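Local coordinates for protein DNA polymerase III, beta subunit (Eubacterium rectale, PDB 3T0P) that probably tethers DNA polymerases and other proteins to DNA as a ring-shaped head-to-tail homodimer, giving processive replication, at residues 44-49 with 116-121; 50-55 with 231-236. One frame throughout, in Å; residues are numbered along the deposited sequence.

Contact 1: 44-49 with 116-121; sequences KLMAND and FSYIPY. With ACT (acetate ion), chain S.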
ATOM      1  N   LYS B  44      -2.285  -7.121  31.811  1.00 52.23           N
ATOM      2  CA  LYS B  44      -3.343  -7.339  30.847  1.00 51.15           C
ATOM      3  C   LYS B  44      -3.582  -6.078  30.035  1.00 55.04           C
ATOM      4  O   LYS B  44      -3.782  -5.018  30.623  1.00 55.11           O
ATOM      5  CB  LYS B  44      -4.619  -7.735  31.626  1.00 53.02           C
ATOM      6  CG  LYS B  44      -5.471  -8.841  31.035  1.00 70.78           C
ATOM      7  CD  LYS B  44      -6.333  -9.536  32.127  1.00 81.17           C
ATOM      8  CE  LYS B  44      -7.788  -9.090  32.134  1.00 89.87           C
ATOM      9  NZ  LYS B  44      -8.528  -9.418  33.401  1.00 85.34           N
ATOM     10  N   LEU B  45      -3.555  -6.185  28.694  1.00 50.44           N
ATOM     11  CA  LEU B  45      -3.931  -5.100  27.797  1.00 49.07           C
ATOM     12  C   LEU B  45      -5.323  -5.377  27.347  1.00 53.32           C
ATOM     13  O   LEU B  45      -5.639  -6.531  27.083  1.00 52.89           O
ATOM     14  CB  LEU B  45      -3.015  -4.959  26.587  1.00 48.27           C
ATOM     15  CG  LEU B  45      -1.599  -4.495  26.821  1.00 53.64           C
ATOM     16  CD1 LEU B  45      -0.907  -4.268  25.501  1.00 52.36           C
ATOM     17  CD2 LEU B  45      -1.538  -3.240  27.685  1.00 55.67           C
HETATM   18  N   MSE B  46      -6.155  -4.352  27.213  1.00 51.36           N
HETATM   19  CA  MSE B  46      -7.551  -4.562  26.833  1.00 52.04           C
HETATM   20  C   MSE B  46      -8.093  -3.418  25.990  1.00 53.87           C
HETATM   21  O   MSE B  46      -7.814  -2.254  26.272  1.00 53.70           O
HETATM   22  CB  MSE B  46      -8.384  -4.700  28.115  1.00 55.60           C
HETATM   23  CG  MSE B  46      -9.769  -5.279  27.909  1.00 65.26           C
HETATM   24 SE   MSE B  46     -10.778  -5.479  29.636  0.75 77.03          SE
HETATM   25  CE  MSE B  46      -9.344  -6.186  30.789  1.00 73.06           C
ATOM     26  N   ALA B  47      -8.865  -3.762  24.959  1.00 47.98           N
ATOM     27  CA  ALA B  47      -9.618  -2.829  24.133  1.00 48.65           C
ATOM     28  C   ALA B  47     -11.029  -3.379  23.952  1.00 55.53           C
ATOM     29  O   ALA B  47     -11.216  -4.594  23.802  1.00 54.35           O
ATOM     30  CB  ALA B  47      -8.948  -2.583  22.808  1.00 48.85           C
ATOM     31  N   ASN B  48     -12.029  -2.510  24.115  1.00 54.77           N
ATOM     32  CA  ASN B  48     -13.423  -2.915  24.006  1.00 55.71           C
ATOM     33  C   ASN B  48     -14.247  -1.848  23.316  1.00 63.59           C
ATOM     34  O   ASN B  48     -14.246  -0.707  23.764  1.00 65.74           O
ATOM     35  CB  ASN B  48     -13.995  -3.220  25.395  1.00 53.30           C
ATOM     36  CG  ASN B  48     -15.357  -3.839  25.362  1.00 65.76           C
ATOM     37  OD1 ASN B  48     -15.819  -4.334  24.333  1.00 66.48           O
ATOM     38  ND2 ASN B  48     -16.034  -3.829  26.493  1.00 57.93           N
ATOM     39  N   ASP B  49     -14.983  -2.221  22.253  1.00 60.20           N
ATOM     40  CA  ASP B  49     -15.864  -1.294  21.544  1.00 59.95           C
ATOM     41  C   ASP B  49     -17.345  -1.571  21.875  1.00 65.10           C
ATOM     42  O   ASP B  49     -18.227  -0.992  21.239  1.00 65.59           O
ATOM     43  CB  ASP B  49     -15.619  -1.344  20.030  1.00 61.00           C
ATOM     44  CG  ASP B  49     -15.995  -2.643  19.344  1.00 75.88           C
ATOM     45  OD1 ASP B  49     -17.117  -3.118  19.555  1.00 74.51           O
ATOM     46  OD2 ASP B  49     -15.176  -3.157  18.559  1.00 90.03           O
ATOM     47  N   PHE B 116     -13.695   2.785  31.727  1.00 73.58           N
ATOM     48  CA  PHE B 116     -13.568   1.675  30.779  1.00 71.91           C
ATOM     49  C   PHE B 116     -14.577   0.564  31.073  1.00 77.33           C
ATOM     50  O   PHE B 116     -14.683   0.100  32.211  1.00 78.44           O
ATOM     51  CB  PHE B 116     -12.127   1.103  30.803  1.00 71.85           C
ATOM     52  CG  PHE B 116     -11.775   0.186  29.655  1.00 71.46           C
ATOM     53  CD1 PHE B 116     -11.296   0.700  28.454  1.00 73.14           C
ATOM     54  CD2 PHE B 116     -11.915  -1.192  29.773  1.00 72.16           C
ATOM     55  CE1 PHE B 116     -10.976  -0.148  27.389  1.00 72.33           C
ATOM     56  CE2 PHE B 116     -11.611  -2.038  28.699  1.00 72.81           C
ATOM     57  CZ  PHE B 116     -11.135  -1.512  27.520  1.00 69.90           C
ATOM     58  N   SER B 117     -15.293   0.120  30.032  1.00 74.14           N
ATOM     59  CA  SER B 117     -16.247  -0.985  30.130  1.00 73.89           C
ATOM     60  C   SER B 117     -15.489  -2.285  29.840  1.00 75.07           C
ATOM     61  O   SER B 117     -15.060  -2.525  28.708  1.00 72.73           O
ATOM     62  CB  SER B 117     -17.412  -0.781  29.169  1.00 77.61           C
ATOM     63  OG  SER B 117     -18.423  -1.732  29.443  1.00 89.55           O
ATOM     64  N   TYR B 118     -15.247  -3.073  30.890  1.00 71.33           N
ATOM     65  CA  TYR B 118     -14.497  -4.323  30.820  1.00 70.46           C
ATOM     66  C   TYR B 118     -15.214  -5.379  30.033  1.00 72.49           C
ATOM     67  O   TYR B 118     -16.450  -5.372  29.964  1.00 73.08           O
ATOM     68  CB  TYR B 118     -14.254  -4.866  32.225  1.00 73.67           C
ATOM     69  CG  TYR B 118     -13.076  -4.252  32.934  1.00 77.19           C
ATOM     70  CD1 TYR B 118     -13.135  -2.946  33.424  1.00 80.26           C
ATOM     71  CD2 TYR B 118     -11.932  -4.997  33.191  1.00 77.19           C
ATOM     72  CE1 TYR B 118     -12.063  -2.383  34.103  1.00 81.30           C
ATOM     73  CE2 TYR B 118     -10.864  -4.452  33.894  1.00 78.19           C
ATOM     74  CZ  TYR B 118     -10.940  -3.146  34.359  1.00 87.11           C
ATOM     75  OH  TYR B 118      -9.892  -2.583  35.043  1.00 86.78           O
ATOM     76  N   ILE B 119     -14.438  -6.314  29.458  1.00 65.51           N
ATOM     77  CA  ILE B 119     -15.001  -7.437  28.725  1.00 63.87           C
ATOM     78  C   ILE B 119     -15.810  -8.248  29.738  1.00 69.03           C
ATOM     79  O   ILE B 119     -15.281  -8.527  30.823  1.00 69.79           O
ATOM     80  CB  ILE B 119     -13.886  -8.253  28.048  1.00 65.03           C
ATOM     81  CG1 ILE B 119     -13.199  -7.430  26.910  1.00 63.72           C
ATOM     82  CG2 ILE B 119     -14.421  -9.605  27.569  1.00 63.65           C
ATOM     83  CD1 ILE B 119     -11.853  -7.952  26.476  1.00 65.71           C
ATOM     84  N   PRO B 120     -17.103  -8.554  29.470  1.00 65.57           N
ATOM     85  CA  PRO B 120     -17.886  -9.304  30.465  1.00 66.33           C
ATOM     86  C   PRO B 120     -17.363 -10.720  30.679  1.00 70.31           C
ATOM     87  O   PRO B 120     -16.679 -11.276  29.808  1.00 68.39           O
ATOM     88  CB  PRO B 120     -19.285  -9.346  29.847  1.00 68.08           C
ATOM     89  CG  PRO B 120     -19.046  -9.228  28.378  1.00 71.04           C
ATOM     90  CD  PRO B 120     -17.904  -8.278  28.259  1.00 66.00           C
ATOM     91  N   TYR B 121     -17.687 -11.299  31.839  1.00 67.89           N
ATOM     92  CA  TYR B 121     -17.388 -12.688  32.117  1.00 68.35           C
ATOM     93  C   TYR B 121     -18.309 -13.534  31.228  1.00 70.50           C
ATOM     94  O   TYR B 121     -19.502 -13.223  31.092  1.00 70.15           O
ATOM     95  CB  TYR B 121     -17.610 -13.012  33.610  1.00 72.20           C
ATOM     96  CG  TYR B 121     -17.706 -14.497  33.893  1.00 75.55           C
ATOM     97  CD1 TYR B 121     -16.560 -15.281  34.011  1.00 77.25           C
ATOM     98  CD2 TYR B 121     -18.942 -15.129  33.982  1.00 78.09           C
ATOM     99  CE1 TYR B 121     -16.643 -16.655  34.232  1.00 79.59           C
ATOM    100  CE2 TYR B 121     -19.038 -16.503  34.209  1.00 80.57           C
ATOM    101  CZ  TYR B 121     -17.885 -17.259  34.347  1.00 91.09           C
ATOM    102  OH  TYR B 121     -17.974 -18.614  34.572  1.00 98.16           O
TER
HETATM  103  C   ACT S 375     -17.740  -7.311  24.630  1.00 77.64           C
HETATM  104  O   ACT S 375     -17.870  -6.301  25.332  1.00 78.08           O
HETATM  105  OXT ACT S 375     -16.667  -7.510  24.148  1.00 77.46           O
HETATM  106  CH3 ACT S 375     -18.839  -8.312  24.396  1.00 75.11           C
HETATM  107  O   HOH W   1     -18.983  -4.665  27.732  1.00 86.37           O

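Contact 2: 50-55 with 231-236; sequences MELGIE and TTVVSR. With EDO (1,2-ethanediol), chain X.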
HETATM    1  N   MSE B  50     -17.607  -2.450  22.879  1.00 61.41           N
HETATM    2  CA  MSE B  50     -18.919  -2.888  23.403  1.00 61.62           C
HETATM    3  C   MSE B  50     -19.505  -4.056  22.603  1.00 60.69           C
HETATM    4  O   MSE B  50     -20.363  -4.771  23.121  1.00 62.15           O
HETATM    5  CB  MSE B  50     -19.948  -1.752  23.527  1.00 66.25           C
HETATM    6  CG  MSE B  50     -19.467  -0.593  24.393  1.00 75.97           C
HETATM    7 SE   MSE B  50     -18.800  -1.099  26.170  0.75 87.39          SE
HETATM    8  CE  MSE B  50     -20.572  -1.465  27.028  1.00 85.53           C
ATOM      9  N   GLU B  51     -19.056  -4.253  21.361  1.00 52.05           N
ATOM     10  CA  GLU B  51     -19.442  -5.386  20.533  1.00 50.53           C
ATOM     11  C   GLU B  51     -18.291  -6.413  20.563  1.00 54.05           C
ATOM     12  O   GLU B  51     -18.512  -7.598  20.788  1.00 53.31           O
ATOM     13  CB  GLU B  51     -19.760  -4.947  19.093  1.00 50.84           C
ATOM     14  CG  GLU B  51     -20.070  -6.106  18.161  1.00 59.78           C
ATOM     15  CD  GLU B  51     -20.652  -5.722  16.820  1.00 85.07           C
ATOM     16  OE1 GLU B  51     -21.884  -5.503  16.756  1.00 84.78           O
ATOM     17  OE2 GLU B  51     -19.885  -5.664  15.830  1.00 81.41           O
ATOM     18  N   LEU B  52     -17.072  -5.936  20.320  1.00 50.85           N
ATOM     19  CA  LEU B  52     -15.867  -6.751  20.272  1.00 49.25           C
ATOM     20  C   LEU B  52     -14.876  -6.305  21.334  1.00 54.62           C
ATOM     21  O   LEU B  52     -14.535  -5.130  21.410  1.00 55.53           O
ATOM     22  CB  LEU B  52     -15.256  -6.633  18.874  1.00 47.22           C
ATOM     23  CG  LEU B  52     -13.990  -7.395  18.580  1.00 50.68           C
ATOM     24  CD1 LEU B  52     -14.290  -8.866  18.390  1.00 50.57           C
ATOM     25  CD2 LEU B  52     -13.326  -6.848  17.309  1.00 51.63           C
ATOM     26  N   GLY B  53     -14.436  -7.266  22.136  1.00 51.49           N
ATOM     27  CA  GLY B  53     -13.439  -7.108  23.182  1.00 50.92           C
ATOM     28  C   GLY B  53     -12.216  -7.956  22.894  1.00 54.80           C
ATOM     29  O   GLY B  53     -12.338  -9.108  22.474  1.00 54.32           O
ATOM     30  N   ILE B  54     -11.024  -7.377  23.048  1.00 51.02           N
ATOM     31  CA  ILE B  54      -9.778  -8.113  22.871  1.00 49.64           C
ATOM     32  C   ILE B  54      -8.949  -7.854  24.120  1.00 57.06           C
ATOM     33  O   ILE B  54      -8.788  -6.715  24.565  1.00 58.02           O
ATOM     34  CB  ILE B  54      -8.988  -7.868  21.548  1.00 50.38           C
ATOM     35  CG1 ILE B  54      -9.881  -8.029  20.304  1.00 49.02           C
ATOM     36  CG2 ILE B  54      -7.784  -8.829  21.454  1.00 50.01           C
ATOM     37  CD1 ILE B  54      -9.231  -7.601  19.002  1.00 43.92           C
ATOM     38  N   GLU B  55      -8.386  -8.933  24.638  1.00 52.91           N
ATOM     39  CA  GLU B  55      -7.583  -9.019  25.845  1.00 52.07           C
ATOM     40  C   GLU B  55      -6.332  -9.803  25.550  1.00 52.44           C
ATOM     41  O   GLU B  55      -6.390 -10.833  24.879  1.00 50.52           O
ATOM     42  CB  GLU B  55      -8.425  -9.776  26.862  1.00 54.96           C
ATOM     43  CG  GLU B  55      -8.179  -9.497  28.320  1.00 68.45           C
ATOM     44  CD  GLU B  55      -9.184 -10.313  29.102  1.00 88.78           C
ATOM     45  OE1 GLU B  55      -9.014 -11.553  29.170  1.00 75.48           O
ATOM     46  OE2 GLU B  55     -10.209  -9.735  29.529  1.00 91.63           O
ATOM     47  N   THR B 231      -4.032 -14.483  23.827  1.00 48.98           N
ATOM     48  CA  THR B 231      -5.121 -13.589  23.465  1.00 47.65           C
ATOM     49  C   THR B 231      -6.486 -14.233  23.614  1.00 51.27           C
ATOM     50  O   THR B 231      -6.661 -15.420  23.366  1.00 50.57           O
ATOM     51  CB  THR B 231      -4.888 -13.135  22.010  1.00 49.98           C
ATOM     52  OG1 THR B 231      -3.623 -12.483  21.973  1.00 48.69           O
ATOM     53  CG2 THR B 231      -5.942 -12.166  21.493  1.00 44.87           C
ATOM     54  N   THR B 232      -7.452 -13.412  24.026  1.00 49.57           N
ATOM     55  CA  THR B 232      -8.866 -13.745  24.162  1.00 49.23           C
ATOM     56  C   THR B 232      -9.644 -12.691  23.400  1.00 50.47           C
ATOM     57  O   THR B 232      -9.465 -11.494  23.610  1.00 51.27           O
ATOM     58  CB  THR B 232      -9.286 -13.845  25.634  1.00 55.16           C
ATOM     59  OG1 THR B 232      -8.440 -14.787  26.280  1.00 58.83           O
ATOM     60  CG2 THR B 232     -10.718 -14.317  25.797  1.00 53.36           C
ATOM     61  N   VAL B 233     -10.470 -13.143  22.488  1.00 43.91           N
ATOM     62  CA  VAL B 233     -11.360 -12.308  21.714  1.00 41.34           C
ATOM     63  C   VAL B 233     -12.742 -12.666  22.161  1.00 47.47           C
ATOM     64  O   VAL B 233     -13.076 -13.859  22.205  1.00 48.66           O
ATOM     65  CB  VAL B 233     -11.157 -12.477  20.197  1.00 42.18           C
ATOM     66  CG1 VAL B 233     -12.229 -11.728  19.430  1.00 41.81           C
ATOM     67  CG2 VAL B 233      -9.768 -12.006  19.770  1.00 40.56           C
ATOM     68  N   VAL B 234     -13.526 -11.649  22.577  1.00 44.39           N
ATOM     69  CA  VAL B 234     -14.914 -11.824  22.999  1.00 44.71           C
ATOM     70  C   VAL B 234     -15.835 -10.961  22.125  1.00 48.18           C
ATOM     71  O   VAL B 234     -15.584  -9.776  21.942  1.00 47.11           O
ATOM     72  CB  VAL B 234     -15.099 -11.528  24.497  1.00 49.41           C
ATOM     73  CG1 VAL B 234     -16.552 -11.785  24.922  1.00 49.70           C
ATOM     74  CG2 VAL B 234     -14.135 -12.365  25.333  1.00 49.21           C
ATOM     75  N   SER B 235     -16.889 -11.556  21.585  1.00 46.13           N
ATOM     76  CA  SER B 235     -17.805 -10.821  20.729  1.00 45.34           C
ATOM     77  C   SER B 235     -19.231 -11.133  21.049  1.00 49.76           C
ATOM     78  O   SER B 235     -19.570 -12.281  21.345  1.00 50.61           O
ATOM     79  CB  SER B 235     -17.527 -11.135  19.262  1.00 46.80           C
ATOM     80  OG  SER B 235     -18.464 -10.553  18.368  1.00 50.39           O
ATOM     81  N   ARG B 236     -20.098 -10.103  20.964  1.00 46.47           N
ATOM     82  CA  ARG B 236     -21.547 -10.267  21.068  1.00 45.41           C
ATOM     83  C   ARG B 236     -22.014 -11.019  19.831  1.00 48.83           C
ATOM     84  O   ARG B 236     -21.316 -11.006  18.829  1.00 46.92           O
ATOM     85  CB  ARG B 236     -22.242  -8.917  21.143  1.00 45.71           C
ATOM     86  CG  ARG B 236     -22.081  -8.151  22.461  1.00 56.90           C
ATOM     87  CD  ARG B 236     -23.159  -7.071  22.638  1.00 71.11           C
ATOM     88  NE  ARG B 236     -23.484  -6.373  21.385  1.00 86.37           N
ATOM     89  CZ  ARG B 236     -23.331  -5.066  21.174  1.00100.60           C
ATOM     90  NH1 ARG B 236     -22.891  -4.274  22.147  1.00 79.84           N
ATOM     91  NH2 ARG B 236     -23.638  -4.538  19.994  1.00 89.21           N
TER
HETATM   92  C1  EDO X 387      -5.527 -15.064  28.627  1.00 76.10           C
HETATM   93  O1  EDO X 387      -5.446 -15.200  27.197  1.00 76.97           O
HETATM   94  C2  EDO X 387      -6.437 -13.900  29.015  1.00 75.30           C
HETATM   95  O2  EDO X 387      -6.215 -12.786  28.141  1.00 79.85           O

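Contact 1: 44-49 with 116-121
Met46, a selenomethionine, meets the rings of Phe116 and Tyr118 in two Met-aromatic contacts, where loop 116-121 packs on strand 43-48 of the antiparallel sheet shared by the N-terminal and central domains. Toward Phe116 the approach is to the ring edge: Met46 SE stands 3.7 Å from Phe116 CE2, and its line to the ring centre is 74° off the normal. The Tyr118 side chain crosses that of Met46 at about a right angle, and the bend at chi3 (-42°) sets Met46 CE 3.7 Å from Tyr118 CD2. Nearer the backbone, Met46 CG lies 3.7 Å from Ile119 CD1, while Ala47 CA sits at the Phe116 edge, 3.9 Å from CZ.

The polar tie is one short, nearly straight bond from Asn48 ND2 to Ser117 O (2.7 Å, 173° at the hydrogen); the acceptor lies in the Asn48 amide plane, but the donor stands well above the carbonyl plane. Further out, Met50 N donates to Asn48 OD1, which, with the ND2 bond, fixes the rotation of the amide. Leu35 of strand 33-38 packs against Met46, Phe116 and Tyr118, and Asp37 OD2 binds Tyr118 OH. A water held weakly by Asn48 ND2 and Tyr118 O donates to acetate O at 3.1 Å.

Contact 2: 50-55 with 231-236
Glu51 and Arg236 cross at about a right angle, their carboxylate and guanidinium planes 87° apart. Glu51 OE1 lies 3.8 Å from Arg236 NH2 and well out of the guanidinium plane, so this long salt bridge is an attraction of charges with no N-H aimed at the oxygen. The Arg236 chain bends at chi3 (-39°), and its guanidinium lies with one face against Glu51, whose CA is 3.9 Å above its centre. Further along, Val233 is touched by two side chains from the facing strand: Leu52 slants across it, CD1 to CG1 at 3.7 Å, whereas Ile54 lies beside it and points the same way, CG1 to CG2 at 4.0 Å.

Residues 52-55 and 232-235 form an antiparallel ladder, the directions of 52-55 and 231-236 being 168° apart; here strand 52-58 of the N-terminal domain and strand 231-236 of the central domain fuse two sheets into one. Gly53 and Val234, like Glu55 and Thr232, are hydrogen-bonded pairs, each with two reciprocal N-H to O bonds; Gly53 N reaches Val234 O at 2.8 Å. Leu52 with Ser235 and Ile54 with Val233 are non-hydrogen-bonded pairs, and Leu52 also touches helix 197-206, where Thr199 bonds Ser235 OG.

Glu55 and Thr232 share the other sheet face with Val234, and an ethanediol spans the two, weakly donating from O2 to Glu55 OE1 (3.2 Å). An alanine at Glu55 would probably leave the diol's O2 without its carboxylate acceptor. At Thr232 the diol meets OG1 through O1, also at 3.2 Å, and either oxygen could be the donor.

From the N terminus the chain runs through 44-49, turns, and continues directly as 50-55, so the first halves of both contacts belong to adjacent strands, joined by Ala47 O to Ile54 N at 2.9 Å, a probable hydrogen bond. Contact 1 closes when 116-121 returns after 66 intervening residues, contact 2 when 231-236 arrives after 175. Since 50-55 lies inside the first loop and 231-236 beyond its end, the two closures cross rather than nest. Contact 1 fastens the loop between strands 104-109 and 127-131 onto strand 43-48; contact 2 joins the N-terminal domain to the central one. Ile119 CG2 and Val234 CG2, 3.6 Å apart, link their second halves.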